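Local coordinates for protein NleG5-1 effector (Enterobacteria phage YYZ-2008, PDB 5VGC) that probably acts as an effector ubiquitin ligase through a domain related to RING and U-box folds, and binds calcium ions, at residues L118-I122 with L173-K178; C125-E130 with E149-F155; L140-T146 with M166-A172; M156-M160 with H183-S189; N161-C165 with R207-L212. The protein carries 1 engineered substitution. All blocks are in the same frame, centred on the assembly; numbering follows the deposited sequence. Where two conformers were deposited one is given.

Contact 1 (L118-I122 with L173-K178); sequences LLDKI and LIHLVK
Two helices run antiparallel, with short-segment axes 10.6 Å apart at closest approach and N-to-C directions at 171°. Leu119 and Ile174 set the register, their CA atoms 6.9 Å apart. Ile122 (chi1 m, chi2 t) points across and is the most covered residue: its CG1 lies 3.9 Å from Leu173 CD2, its CD1 3.9 Å from Val177 CG2, and its CG2 4.2 Å from Ile174 CG1. One turn earlier, Leu119 leaves its helix sideways, but its m,t rotamer swings CD2 to 4.1 Å from Ile174 CG1, while its CD1 lies 4.1 Å from Lys178 CE, near solvent. Val177 faces the partner helix and packs tightly against Leu118, CG1 3.3 Å from Leu118 CD2. The seam is apolar: helix 111-125 packs along helix 170-178, which follows strand 164-169 and probably corresponds to the central helix of the RING/U-box fold. Ile122 and Leu173 rest on Val154 of strand 152-157, Leu118 and Leu173 reach Ile195 of strand 195-196, and Val177 touches Ile190 in the loop between helix 170-178 and strand 195-196.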
# COMPACT_ATOMS: atom_id res chain seq x y z
N LEU A 118 14.84 4.54 -17.18
CA LEU A 118 13.98 3.75 -18.05
C LEU A 118 13.76 4.44 -19.43
O LEU A 118 13.91 3.81 -20.52
CB LEU A 118 12.65 3.49 -17.35
CG LEU A 118 11.60 2.61 -17.99
CD1 LEU A 118 12.20 1.28 -18.41
CD2 LEU A 118 10.51 2.39 -16.96
N LEU A 119 13.43 5.73 -19.37
CA LEU A 119 13.26 6.53 -20.58
C LEU A 119 14.55 6.60 -21.41
O LEU A 119 14.53 6.44 -22.65
CB LEU A 119 12.77 7.94 -20.24
CG LEU A 119 11.33 8.04 -19.74
CD1 LEU A 119 11.01 9.46 -19.34
CD2 LEU A 119 10.32 7.58 -20.79
N ASP A 120 15.67 6.82 -20.71
CA ASP A 120 16.98 6.78 -21.37
C ASP A 120 17.22 5.43 -22.04
O ASP A 120 17.68 5.39 -23.20
CB ASP A 120 18.14 7.11 -20.39
CG ASP A 120 18.28 8.60 -20.11
OD1 ASP A 120 17.58 9.42 -20.75
OD2 ASP A 120 19.11 8.97 -19.25
N LYS A 121 16.91 4.34 -21.34
CA LYS A 121 17.10 3.03 -21.97
C LYS A 121 16.19 2.84 -23.18
O LYS A 121 16.64 2.30 -24.21
CB LYS A 121 16.96 1.86 -21.02
CG LYS A 121 17.34 0.55 -21.68
CD LYS A 121 17.80 -0.47 -20.67
CE LYS A 121 18.33 -1.71 -21.38
NZ LYS A 121 18.33 -2.84 -20.41
N ILE A 122 14.94 3.29 -23.08
CA ILE A 122 14.07 3.22 -24.28
C ILE A 122 14.77 3.97 -25.43
O ILE A 122 15.02 3.40 -26.53
CB ILE A 122 12.65 3.76 -24.01
CG1 ILE A 122 11.89 2.72 -23.17
CG2 ILE A 122 11.91 4.05 -25.31
CD1 ILE A 122 10.59 3.23 -22.59
N LEU A 173 5.52 3.00 -25.90
CA LEU A 173 6.28 2.58 -24.71
C LEU A 173 6.51 3.75 -23.72
O LEU A 173 6.32 3.61 -22.48
CB LEU A 173 7.62 1.94 -25.12
CG LEU A 173 8.07 0.76 -24.26
CD1 LEU A 173 7.01 -0.34 -24.27
CD2 LEU A 173 9.40 0.26 -24.81
N ILE A 174 6.90 4.90 -24.29
CA ILE A 174 7.02 6.12 -23.50
C ILE A 174 5.70 6.46 -22.76
O ILE A 174 5.72 6.81 -21.54
CB ILE A 174 7.52 7.30 -24.34
CG1 ILE A 174 9.01 7.06 -24.67
CG2 ILE A 174 7.34 8.64 -23.58
CD1 ILE A 174 9.60 7.99 -25.71
N HIS A 175 4.58 6.35 -23.47
CA HIS A 175 3.26 6.54 -22.87
C HIS A 175 2.96 5.53 -21.76
O HIS A 175 2.45 5.91 -20.71
CB HIS A 175 2.18 6.48 -23.94
CG HIS A 175 0.80 6.66 -23.42
ND1 HIS A 175 -0.08 5.61 -23.26
CD2 HIS A 175 0.12 7.77 -23.04
CE1 HIS A 175 -1.23 6.06 -22.79
NE2 HIS A 175 -1.13 7.37 -22.65
N LEU A 176 3.29 4.25 -21.98
CA LEU A 176 3.07 3.22 -20.96
C LEU A 176 3.90 3.50 -19.71
O LEU A 176 3.37 3.40 -18.57
CB LEU A 176 3.41 1.81 -21.45
CG LEU A 176 2.56 1.22 -22.56
CD1 LEU A 176 3.13 -0.11 -23.02
CD2 LEU A 176 1.12 1.05 -22.14
N VAL A 177 5.18 3.84 -19.92
CA VAL A 177 6.07 4.10 -18.79
C VAL A 177 5.64 5.38 -18.03
O VAL A 177 5.47 5.35 -16.80
CB VAL A 177 7.55 4.15 -19.23
CG1 VAL A 177 8.46 4.70 -18.13
CG2 VAL A 177 8.00 2.78 -19.66
N LYS A 178 5.45 6.48 -18.77
CA LYS A 178 5.06 7.74 -18.13
C LYS A 178 3.74 7.69 -17.37
O LYS A 178 3.57 8.38 -16.37
CB LYS A 178 5.05 8.88 -19.14
CG LYS A 178 6.46 9.32 -19.57
CD LYS A 178 6.33 10.53 -20.47
CE LYS A 178 7.64 11.12 -20.92
NZ LYS A 178 7.34 12.35 -21.70

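Contact 2 (C125-E130 with E149-F155); sequences CAFNVE and EPEDGVF. With CA (calcium ion), chain G; CA (calcium ion), chain F.
Two carboxylates meet at 3.2 Å, Glu130 OE1 to Glu151 OE2, because one calcium ion (chain G) sits between them, 2.4 Å from Glu130 OE1 and 2.5 Å from Glu151 OE2. The other oxygen, Glu130 OE2, binds a second calcium (chain F) at 2.2 Å. Behind this metal end the backbones form a short antiparallel strand pair. Phe127 and Gly153 are the hydrogen-bonded pair, with Phe127 N to Gly153 O and Gly153 N to Phe127 O both 2.8 Å; Asn128 and Asp152 are the next, non-hydrogen-bonded pair, and Val129 N reaches Glu151 O at 2.8 Å. The pairing adds an edge strand to the sheet of the RING/U-box-like domain, just where helix 111-125 ends. Asn128 then N-caps the next helix through His131 N. A CB on Gly153 would lie only 2.9 Å from Val129 CG2, a clash that the glycine avoids. The Phe127 ring (chi1 p) covers this glycine and meets Phe155 obliquely, CE2 to CE2 4.0 Å. Water 1 links Cys125 O and Phe155 N, 2.9 Å from each.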
# COMPACT_ATOMS: atom_id res chain seq x y z
N CYS A 125 17.55 2.07 -26.86
CA CYS A 125 17.23 0.81 -27.54
C CYS A 125 16.37 0.98 -28.80
O CYS A 125 16.32 0.07 -29.64
CB CYS A 125 16.57 -0.18 -26.58
SG CYS A 125 17.68 -0.88 -25.33
N ALA A 126 15.71 2.13 -28.94
CA ALA A 126 14.86 2.38 -30.11
C ALA A 126 15.62 2.36 -31.42
O ALA A 126 16.74 2.89 -31.49
CB ALA A 126 14.15 3.71 -29.97
N PHE A 127 15.02 1.75 -32.46
CA PHE A 127 15.65 1.67 -33.80
C PHE A 127 14.65 2.01 -34.93
O PHE A 127 13.43 1.81 -34.79
CB PHE A 127 16.28 0.29 -34.02
CG PHE A 127 15.29 -0.85 -34.02
CD1 PHE A 127 14.70 -1.27 -35.20
CD2 PHE A 127 14.95 -1.49 -32.83
CE1 PHE A 127 13.77 -2.32 -35.21
CE2 PHE A 127 14.03 -2.54 -32.83
CZ PHE A 127 13.44 -2.96 -34.03
N ASN A 128 15.20 2.52 -36.03
CA ASN A 128 14.47 2.73 -37.29
C ASN A 128 14.05 1.36 -37.84
O ASN A 128 14.90 0.57 -38.29
CB ASN A 128 15.42 3.48 -38.26
CG ASN A 128 14.81 3.78 -39.62
OD1 ASN A 128 14.08 2.98 -40.22
ND2 ASN A 128 15.13 4.93 -40.13
N VAL A 129 12.75 1.10 -37.82
CA VAL A 129 12.26 -0.22 -38.23
C VAL A 129 12.63 -0.53 -39.68
O VAL A 129 13.21 -1.61 -39.96
CB VAL A 129 10.74 -0.39 -38.01
CG1 VAL A 129 10.27 -1.80 -38.39
CG2 VAL A 129 10.41 -0.07 -36.56
N GLU A 130 12.33 0.39 -40.59
CA GLU A 130 12.54 0.10 -42.01
C GLU A 130 14.03 -0.05 -42.33
O GLU A 130 14.38 -0.94 -43.09
CB GLU A 130 11.67 0.92 -42.99
CG GLU A 130 11.82 2.41 -43.00
CD GLU A 130 10.55 3.19 -43.37
OE1 GLU A 130 9.41 2.71 -43.21
OE2 GLU A 130 10.70 4.34 -43.82
N GLU A 149 2.59 -0.69 -37.82
CA GLU A 149 4.04 -0.81 -37.88
C GLU A 149 4.61 0.54 -37.46
O GLU A 149 4.31 1.54 -38.10
CB GLU A 149 4.53 -1.20 -39.27
CG GLU A 149 6.03 -1.48 -39.31
CD GLU A 149 6.56 -1.63 -40.70
OE1 GLU A 149 6.03 -2.50 -41.40
OE2 GLU A 149 7.51 -0.89 -41.10
N PRO A 150 5.43 0.57 -36.40
CA PRO A 150 6.04 1.84 -36.00
C PRO A 150 7.21 2.20 -36.89
O PRO A 150 7.82 1.32 -37.49
CB PRO A 150 6.53 1.55 -34.57
CG PRO A 150 6.84 0.10 -34.60
CD PRO A 150 5.85 -0.54 -35.52
N GLU A 151 7.52 3.49 -36.98
CA GLU A 151 8.74 3.96 -37.66
C GLU A 151 9.95 3.78 -36.77
O GLU A 151 10.97 3.18 -37.19
CB GLU A 151 8.57 5.40 -38.09
CG GLU A 151 7.39 5.68 -39.07
CD GLU A 151 6.93 4.53 -40.00
OE1 GLU A 151 5.80 4.02 -39.76
OE2 GLU A 151 7.68 4.13 -40.97
N ASP A 152 9.84 4.28 -35.55
CA ASP A 152 10.80 3.99 -34.48
C ASP A 152 10.24 2.93 -33.57
O ASP A 152 9.22 3.14 -32.92
CB ASP A 152 11.11 5.27 -33.70
CG ASP A 152 11.71 6.33 -34.59
OD1 ASP A 152 12.74 6.03 -35.23
OD2 ASP A 152 11.15 7.45 -34.67
N GLY A 153 10.93 1.79 -33.52
CA GLY A 153 10.45 0.65 -32.77
C GLY A 153 11.38 0.31 -31.62
O GLY A 153 12.56 0.66 -31.66
N VAL A 154 10.84 -0.37 -30.61
CA VAL A 154 11.62 -0.82 -29.45
C VAL A 154 11.21 -2.25 -29.06
O VAL A 154 9.99 -2.58 -29.04
CB VAL A 154 11.37 0.06 -28.22
CG1 VAL A 154 12.26 -0.37 -27.05
CG2 VAL A 154 11.60 1.54 -28.52
N PHE A 155 12.21 -3.09 -28.76
CA PHE A 155 11.95 -4.47 -28.36
C PHE A 155 11.67 -4.51 -26.86
O PHE A 155 12.46 -3.99 -26.08
CB PHE A 155 13.14 -5.41 -28.65
CG PHE A 155 13.22 -5.90 -30.08
CD1 PHE A 155 12.10 -6.30 -30.79
CD2 PHE A 155 14.46 -5.99 -30.71
CE1 PHE A 155 12.21 -6.78 -32.10
CE2 PHE A 155 14.56 -6.45 -32.02
CZ PHE A 155 13.44 -6.84 -32.71
CA CA G . 6.97 2.82 -42.98
CA CA F . 9.64 6.21 -44.02
O HOH W 1 14.92 -2.44 -29.40
O HOH W 2 10.95 3.22 -40.04
O HOH W 3 9.72 6.25 -41.40
O HOH W 4 11.93 6.56 -43.80

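Contact 3 (L140-T146 with M166-A172); sequences LRTCPVT and MLYDKMA
Residues 140-146 leave a short helix, run extended through Thr142 and Cys143, then turn with helical phi/psi at 144-146, laying a knobbly loop along strand 166-169 and the first turn of the following helix. Cys143 faces Tyr168, CA atoms 4.5 Å apart, and Val145 faces Ala172 at 6.6 Å. A buried bump is the Cys143 side chain (chi1 t), which plugs the corner between strand and helix: SG takes a straight hydrogen bond from Asp169 N at 3.3 Å, lies 4.4 Å from Ala172 CB, and also accepts from Thr146 N at 3.3 Å. Pro144 is the next knob. Its CD sits over the face of the Tyr168 ring, 3.9 Å from the centroid in a CH-pi contact, while its CG meets Met166 CE at 3.8 Å. Val145 CG1 rests on the small Ala172 CB at 4.0 Å, and Thr146 CG2 covers Asp169 CB at 3.9 Å. On the far flank Leu167 CD2 tucks under Arg141 O at 3.7 Å, and water 5 joins Thr142 O (2.7 Å) to Leu167 O (2.9 Å). Cys143-Pro144-Val145 probably corresponds to the first loop of RING/U-box domains, where RING cysteines bind zinc; here no metal is bound at Cys143, and backbone NH groups hold its sulfur, as polar bonds stand in for zinc in U-boxes. Strand 152-157 pairs with strand 164-169 through Met166 and Tyr168, while Leu140 packs on strand 209-212.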
# COMPACT_ATOMS: atom_id res chain seq x y z
N LEU A 140 4.40 -9.64 -36.67
CA LEU A 140 5.46 -9.24 -35.75
C LEU A 140 5.99 -7.82 -36.04
O LEU A 140 6.68 -7.22 -35.20
CB LEU A 140 6.60 -10.26 -35.76
CG LEU A 140 6.24 -11.68 -35.28
CD1 LEU A 140 7.46 -12.56 -35.28
CD2 LEU A 140 5.62 -11.68 -33.88
N ARG A 141 5.68 -7.29 -37.23
CA ARG A 141 5.99 -5.90 -37.54
C ARG A 141 5.08 -4.90 -36.82
O ARG A 141 5.45 -3.75 -36.70
CB ARG A 141 5.96 -5.63 -39.05
CG ARG A 141 7.12 -6.27 -39.80
CD ARG A 141 7.30 -5.82 -41.24
NE ARG A 141 8.74 -5.72 -41.53
CZ ARG A 141 9.42 -4.62 -41.91
NH1 ARG A 141 8.82 -3.44 -42.09
NH2 ARG A 141 10.73 -4.70 -42.11
N THR A 142 3.90 -5.33 -36.34
CA THR A 142 2.90 -4.38 -35.80
C THR A 142 2.87 -4.31 -34.27
O THR A 142 2.85 -5.33 -33.60
CB THR A 142 1.49 -4.70 -36.27
OG1 THR A 142 1.08 -5.95 -35.70
CG2 THR A 142 1.42 -4.77 -37.80
N CYS A 143 2.84 -3.08 -33.75
CA CYS A 143 2.83 -2.83 -32.31
C CYS A 143 1.55 -3.28 -31.64
O CYS A 143 0.46 -3.00 -32.14
CB CYS A 143 3.08 -1.34 -32.05
SG CYS A 143 2.79 -0.76 -30.37
N PRO A 144 1.65 -3.99 -30.48
CA PRO A 144 0.42 -4.44 -29.79
C PRO A 144 -0.45 -3.31 -29.24
O PRO A 144 -1.65 -3.52 -29.05
CB PRO A 144 0.93 -5.32 -28.66
CG PRO A 144 2.35 -5.62 -28.98
CD PRO A 144 2.86 -4.44 -29.77
N VAL A 145 0.14 -2.13 -29.02
CA VAL A 145 -0.60 -0.97 -28.56
C VAL A 145 -1.19 -0.20 -29.75
O VAL A 145 -2.40 -0.04 -29.82
CB VAL A 145 0.29 -0.06 -27.67
CG1 VAL A 145 -0.49 1.17 -27.19
CG2 VAL A 145 0.82 -0.83 -26.48
N THR A 146 -0.36 0.29 -30.67
CA THR A 146 -0.88 1.12 -31.80
C THR A 146 -1.61 0.30 -32.86
O THR A 146 -2.40 0.87 -33.62
CB THR A 146 0.21 1.89 -32.54
OG1 THR A 146 1.19 0.95 -32.96
CG2 THR A 146 0.84 2.94 -31.65
N MET A 166 8.62 -8.45 -28.01
CA MET A 166 7.80 -7.93 -29.07
C MET A 166 8.21 -6.52 -29.39
O MET A 166 8.83 -5.83 -28.57
CB MET A 166 6.34 -8.01 -28.68
CG MET A 166 5.87 -9.47 -28.62
SD MET A 166 4.14 -9.71 -29.01
CE MET A 166 3.32 -8.99 -27.60
N LEU A 167 7.89 -6.14 -30.61
CA LEU A 167 8.21 -4.84 -31.15
C LEU A 167 7.08 -3.88 -30.80
O LEU A 167 5.95 -4.12 -31.16
CB LEU A 167 8.36 -4.92 -32.68
CG LEU A 167 8.67 -3.60 -33.39
CD1 LEU A 167 10.00 -3.04 -32.87
CD2 LEU A 167 8.69 -3.79 -34.90
N TYR A 168 7.41 -2.80 -30.09
CA TYR A 168 6.44 -1.75 -29.76
C TYR A 168 6.85 -0.42 -30.39
O TYR A 168 8.04 -0.17 -30.66
CB TYR A 168 6.35 -1.56 -28.22
CG TYR A 168 5.84 -2.77 -27.48
CD1 TYR A 168 6.65 -3.85 -27.24
CD2 TYR A 168 4.55 -2.82 -27.00
CE1 TYR A 168 6.19 -4.97 -26.58
CE2 TYR A 168 4.08 -3.94 -26.33
CZ TYR A 168 4.93 -5.02 -26.12
OH TYR A 168 4.52 -6.17 -25.47
N ASP A 169 5.85 0.43 -30.60
CA ASP A 169 6.06 1.82 -30.96
C ASP A 169 6.67 2.56 -29.75
O ASP A 169 6.11 2.59 -28.62
CB ASP A 169 4.75 2.49 -31.38
CG ASP A 169 4.95 3.79 -32.15
OD1 ASP A 169 5.57 4.72 -31.60
OD2 ASP A 169 4.48 3.89 -33.30
N LYS A 170 7.83 3.18 -30.03
CA LYS A 170 8.57 3.96 -29.05
C LYS A 170 7.67 4.90 -28.24
O LYS A 170 7.69 4.91 -26.99
CB LYS A 170 9.66 4.75 -29.77
CG LYS A 170 10.62 5.51 -28.87
CD LYS A 170 11.50 6.39 -29.72
CE LYS A 170 12.33 7.28 -28.82
NZ LYS A 170 13.05 8.33 -29.59
N MET A 171 6.88 5.70 -28.97
CA MET A 171 5.95 6.65 -28.37
C MET A 171 4.97 5.95 -27.43
O MET A 171 4.64 6.48 -26.34
CB MET A 171 5.19 7.44 -29.45
CG MET A 171 6.05 8.34 -30.35
SD MET A 171 5.24 9.25 -31.72
CE MET A 171 5.02 7.93 -32.92
N ALA A 172 4.51 4.75 -27.84
CA ALA A 172 3.59 3.95 -27.03
C ALA A 172 4.29 3.49 -25.76
O ALA A 172 3.73 3.59 -24.67
CB ALA A 172 3.08 2.76 -27.80
O HOH W 5 4.68 -6.55 -32.01

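Contact 4 (M156-M160 with H183-S189); sequences MRNSM and HPLSRES
Strand residues Met156 and Arg157 are extended; Asn158 then bends to helical angles, Ser159 is fully extended and Met160 turns again. Opposite, 184-186 have helical phi/psi and Arg187 a left-handed conformation (62/15), so the chain closes on itself through Arg187 N to His183 O and His183 N to Glu188 O, both 2.8 Å. The loops approach at Ser159 and Ser186, CA atoms 5.6 Å apart, and at Asn158 and Leu185, 6.4 Å. His183 (chi1 t) is the inward wedge: its NE2 donates to Arg157 O at 2.6 Å, its ND1 accepts from Leu185 N at 3.2 Å, and Asn158 O lies over one ring face, 3.3 Å from CE1. Met156 SD approaches obliquely, 3.7 Å from His183 CD2. Glu188 makes the second hydrogen bond, its OE1 accepting from Met160 N at 2.8 Å. Leu185 CD1 reaches Asn158 ND2 at 3.4 Å. The histidine-proline-leucine turn probably corresponds to the second loop of U-box domains, which in relatives helps bind E2 enzymes. Met156 packs on Tyr168 and Leu173, Leu185 on Met166 of strand 164-169, Pro184 on helix 170-178, and Met160 meets Asn54 of the second subunit.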
# COMPACT_ATOMS: atom_id res chain seq x y z
N MET A 156 10.55 -5.14 -26.46
CA MET A 156 10.30 -5.35 -25.02
C MET A 156 9.94 -6.80 -24.73
O MET A 156 9.13 -7.40 -25.45
CB MET A 156 9.18 -4.44 -24.49
CG MET A 156 8.96 -4.54 -22.99
SD MET A 156 7.62 -3.51 -22.40
CE MET A 156 8.52 -2.08 -21.94
N ARG A 157 10.52 -7.33 -23.67
CA ARG A 157 10.26 -8.69 -23.26
C ARG A 157 8.82 -8.86 -22.76
O ARG A 157 8.26 -7.93 -22.18
CB ARG A 157 11.23 -9.13 -22.17
CG ARG A 157 12.64 -9.29 -22.73
CD ARG A 157 13.70 -9.19 -21.67
NE ARG A 157 13.77 -10.40 -20.87
CZ ARG A 157 14.50 -10.52 -19.77
NH1 ARG A 157 15.24 -9.50 -19.32
NH2 ARG A 157 14.48 -11.67 -19.13
N ASN A 158 8.25 -10.05 -22.99
CA ASN A 158 6.88 -10.34 -22.59
C ASN A 158 6.64 -10.34 -21.09
O ASN A 158 5.51 -10.14 -20.65
CB ASN A 158 6.42 -11.69 -23.17
CG ASN A 158 6.11 -11.60 -24.65
OD1 ASN A 158 6.51 -10.63 -25.33
ND2 ASN A 158 5.39 -12.61 -25.17
N SER A 159 7.70 -10.54 -20.31
CA SER A 159 7.64 -10.48 -18.86
C SER A 159 9.05 -10.35 -18.27
O SER A 159 10.03 -10.38 -18.99
CB SER A 159 6.93 -11.72 -18.31
OG SER A 159 7.79 -12.86 -18.36
N MET A 160 9.14 -10.20 -16.95
CA MET A 160 10.41 -10.03 -16.25
C MET A 160 11.49 -11.03 -16.69
O MET A 160 12.64 -10.64 -16.89
CB MET A 160 10.22 -10.11 -14.73
CG MET A 160 11.35 -9.45 -13.94
SD MET A 160 11.59 -7.71 -14.37
CE MET A 160 10.33 -6.96 -13.35
N HIS A 183 2.38 -3.81 -17.95
CA HIS A 183 2.84 -4.46 -19.17
C HIS A 183 1.62 -5.09 -19.82
O HIS A 183 0.90 -5.84 -19.15
CB HIS A 183 3.90 -5.54 -18.84
CG HIS A 183 4.57 -6.14 -20.03
ND1 HIS A 183 3.88 -6.85 -20.99
CD2 HIS A 183 5.86 -6.14 -20.42
CE1 HIS A 183 4.72 -7.25 -21.93
NE2 HIS A 183 5.93 -6.83 -21.61
N PRO A 184 1.36 -4.78 -21.11
CA PRO A 184 0.09 -5.25 -21.72
C PRO A 184 -0.16 -6.77 -21.70
O PRO A 184 -1.32 -7.16 -21.74
CB PRO A 184 0.14 -4.70 -23.15
CG PRO A 184 1.56 -4.27 -23.36
CD PRO A 184 2.09 -3.88 -22.02
N LEU A 185 0.88 -7.58 -21.62
CA LEU A 185 0.75 -9.04 -21.51
C LEU A 185 0.80 -9.54 -20.07
O LEU A 185 -0.18 -10.09 -19.56
CB LEU A 185 1.84 -9.74 -22.34
CG LEU A 185 1.73 -9.66 -23.87
CD1 LEU A 185 2.90 -10.39 -24.53
CD2 LEU A 185 0.40 -10.24 -24.32
N SER A 186 1.93 -9.36 -19.40
CA SER A 186 2.12 -9.92 -18.06
C SER A 186 1.44 -9.13 -16.94
O SER A 186 1.26 -9.65 -15.84
CB SER A 186 3.62 -10.09 -17.75
OG SER A 186 4.26 -8.85 -17.53
N ARG A 187 1.06 -7.88 -17.23
CA ARG A 187 0.53 -6.93 -16.23
C ARG A 187 1.52 -6.57 -15.09
O ARG A 187 1.12 -6.00 -14.07
CB ARG A 187 -0.81 -7.38 -15.65
CG ARG A 187 -1.71 -8.08 -16.64
CD ARG A 187 -2.07 -7.28 -17.85
NE ARG A 187 -2.89 -6.11 -17.53
CZ ARG A 187 -3.23 -5.15 -18.38
NH1 ARG A 187 -2.84 -5.17 -19.67
NH2 ARG A 187 -3.99 -4.13 -17.96
N GLU A 188 2.81 -6.88 -15.28
CA GLU A 188 3.85 -6.50 -14.34
C GLU A 188 4.18 -5.03 -14.59
O GLU A 188 3.81 -4.45 -15.62
CB GLU A 188 5.12 -7.33 -14.57
CG GLU A 188 4.95 -8.83 -14.36
CD GLU A 188 6.10 -9.67 -14.91
OE1 GLU A 188 6.77 -9.24 -15.86
OE2 GLU A 188 6.34 -10.78 -14.40
N SER A 189 4.88 -4.42 -13.64
CA SER A 189 5.41 -3.08 -13.83
C SER A 189 6.54 -3.16 -14.84
O SER A 189 7.38 -4.06 -14.78
CB SER A 189 5.90 -2.48 -12.51
OG SER A 189 4.86 -1.73 -11.90

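Contact 5 (N161-C165 with R207-L212); sequences NSNVC and RGNFVL
Strand 209-212 lies antiparallel to the start of strand 164-169. Val164 and Val211 form a non-hydrogen-bonded pair, CA atoms 4.7 Å apart, and the bonds fall on either side of it: Leu212 N to Asn163 O at 2.8 Å and Cys165 N to Phe210 O at 3.1 Å. Beyond Cys165 the backbones are joined by water. Water 6 donates to Cys165 O (2.9 Å) and to Asn209 OD1 (2.6 Å) and accepts from Phe210 N (2.9 Å). At the other end Ser162 OG accepts from Val164 N at 3.1 Å, closing an ST turn, while Ser162 O receives Arg157 NE and Val164 pairs its backbone with Asn158 across the hairpin. The apolar contacts are those of Cys165 SG, 4.0 Å from Leu212 CD2 and 4.1 Å from Phe210 CB; on the other face Val164 packs against polar side chains, its CG1 3.9 Å from Asn209 CG and its CG2 3.4 Å from Arg207 NH2. Val211 pairs its backbone with Ala202 of strand 201-204. Gly208, with positive phi (70°), and Asn209 both face Asp204, a G1 beta bulge at the start of the second strand of the C-terminal hairpin 201-212, part of the sheet of this RING/U-box-like domain.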
# COMPACT_ATOMS: atom_id res chain seq x y z
N ASN A 161 11.12 -12.30 -16.85
CA ASN A 161 12.08 -13.36 -17.19
C ASN A 161 11.83 -14.06 -18.54
O ASN A 161 12.34 -15.13 -18.78
CB ASN A 161 12.09 -14.41 -16.08
CG ASN A 161 12.08 -13.80 -14.70
OD1 ASN A 161 11.24 -14.15 -13.88
ND2 ASN A 161 13.01 -12.87 -14.44
N SER A 162 11.06 -13.45 -19.44
CA SER A 162 10.69 -14.09 -20.69
C SER A 162 11.87 -13.97 -21.65
O SER A 162 12.56 -12.93 -21.68
CB SER A 162 9.47 -13.46 -21.32
OG SER A 162 9.15 -14.15 -22.52
N ASN A 163 12.10 -15.03 -22.40
CA ASN A 163 13.06 -14.98 -23.51
C ASN A 163 12.47 -14.40 -24.81
O ASN A 163 13.20 -14.23 -25.78
CB ASN A 163 13.67 -16.34 -23.70
CG ASN A 163 14.56 -16.74 -22.53
OD1 ASN A 163 15.28 -15.92 -21.98
ND2 ASN A 163 14.53 -18.00 -22.17
N VAL A 164 11.18 -14.08 -24.80
CA VAL A 164 10.46 -13.62 -25.99
C VAL A 164 10.17 -12.12 -25.85
O VAL A 164 9.72 -11.64 -24.78
CB VAL A 164 9.16 -14.43 -26.17
CG1 VAL A 164 8.15 -13.75 -27.10
CG2 VAL A 164 9.47 -15.85 -26.63
N CYS A 165 10.44 -11.38 -26.92
CA CYS A 165 10.10 -9.96 -26.94
C CYS A 165 9.27 -9.61 -28.14
O CYS A 165 9.18 -10.35 -29.13
CB CYS A 165 11.34 -9.08 -26.88
SG CYS A 165 12.72 -9.69 -27.80
N ARG A 207 9.83 -21.02 -33.35
CA ARG A 207 9.00 -20.43 -32.28
C ARG A 207 8.03 -19.34 -32.76
O ARG A 207 7.08 -19.04 -32.08
CB ARG A 207 9.89 -19.89 -31.15
CG ARG A 207 10.69 -20.97 -30.44
CD ARG A 207 11.53 -20.43 -29.32
NE ARG A 207 10.70 -19.90 -28.25
CZ ARG A 207 11.15 -19.56 -27.04
NH1 ARG A 207 12.44 -19.67 -26.71
NH2 ARG A 207 10.30 -19.09 -26.13
N GLY A 208 8.29 -18.74 -33.92
CA GLY A 208 7.41 -17.71 -34.49
C GLY A 208 7.42 -16.38 -33.74
O GLY A 208 6.42 -15.66 -33.70
N ASN A 209 8.57 -16.07 -33.15
CA ASN A 209 8.72 -14.93 -32.26
C ASN A 209 10.16 -14.46 -32.30
O ASN A 209 11.08 -15.20 -32.69
CB ASN A 209 8.34 -15.32 -30.81
CG ASN A 209 6.85 -15.19 -30.52
OD1 ASN A 209 6.23 -14.18 -30.85
ND2 ASN A 209 6.26 -16.21 -29.90
N PHE A 210 10.34 -13.20 -31.89
CA PHE A 210 11.65 -12.69 -31.59
C PHE A 210 12.10 -13.29 -30.26
O PHE A 210 11.40 -13.13 -29.27
CB PHE A 210 11.64 -11.19 -31.45
CG PHE A 210 11.41 -10.45 -32.73
CD1 PHE A 210 12.43 -10.26 -33.62
CD2 PHE A 210 10.17 -9.87 -33.00
CE1 PHE A 210 12.24 -9.54 -34.80
CE2 PHE A 210 9.97 -9.14 -34.17
CZ PHE A 210 11.00 -8.97 -35.07
N VAL A 211 13.24 -13.98 -30.26
CA VAL A 211 13.83 -14.57 -29.05
C VAL A 211 15.13 -13.84 -28.73
O VAL A 211 15.85 -13.41 -29.64
CB VAL A 211 14.12 -16.07 -29.18
CG1 VAL A 211 14.65 -16.65 -27.87
CG2 VAL A 211 12.87 -16.81 -29.62
N LEU A 212 15.41 -13.70 -27.42
CA LEU A 212 16.67 -13.12 -26.95
C LEU A 212 17.86 -13.99 -27.37
O LEU A 212 17.71 -15.20 -27.56
CB LEU A 212 16.68 -12.98 -25.43
CG LEU A 212 15.79 -11.97 -24.72
CD1 LEU A 212 16.24 -11.74 -23.29
CD2 LEU A 212 15.77 -10.65 -25.45
O HOH W 6 7.81 -12.15 -30.95

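All five contacts lie in one RING/U-box-like domain. Contact 1 is the most purely apolar, helix on helix, and joins contacts 2, 3 and 4 through Leu173. Contacts 2 and 5 are strand pairings on the same sheet, meeting where Phe155 touches Phe210; the first ends in calcium-bound carboxylates, the second in a water bridge. Contacts 3 and 4 each hold a loop against the strands, one by a cysteine sulfur, the other by a histidine and a glutamate. Contact 4 is a surface contact and reaches the second subunit; the other four are partly buried. Strand 152-157 serves contacts 2 and 4, strand 164-169 contacts 3 and 5, and helix 170-178 contacts 1 and 3.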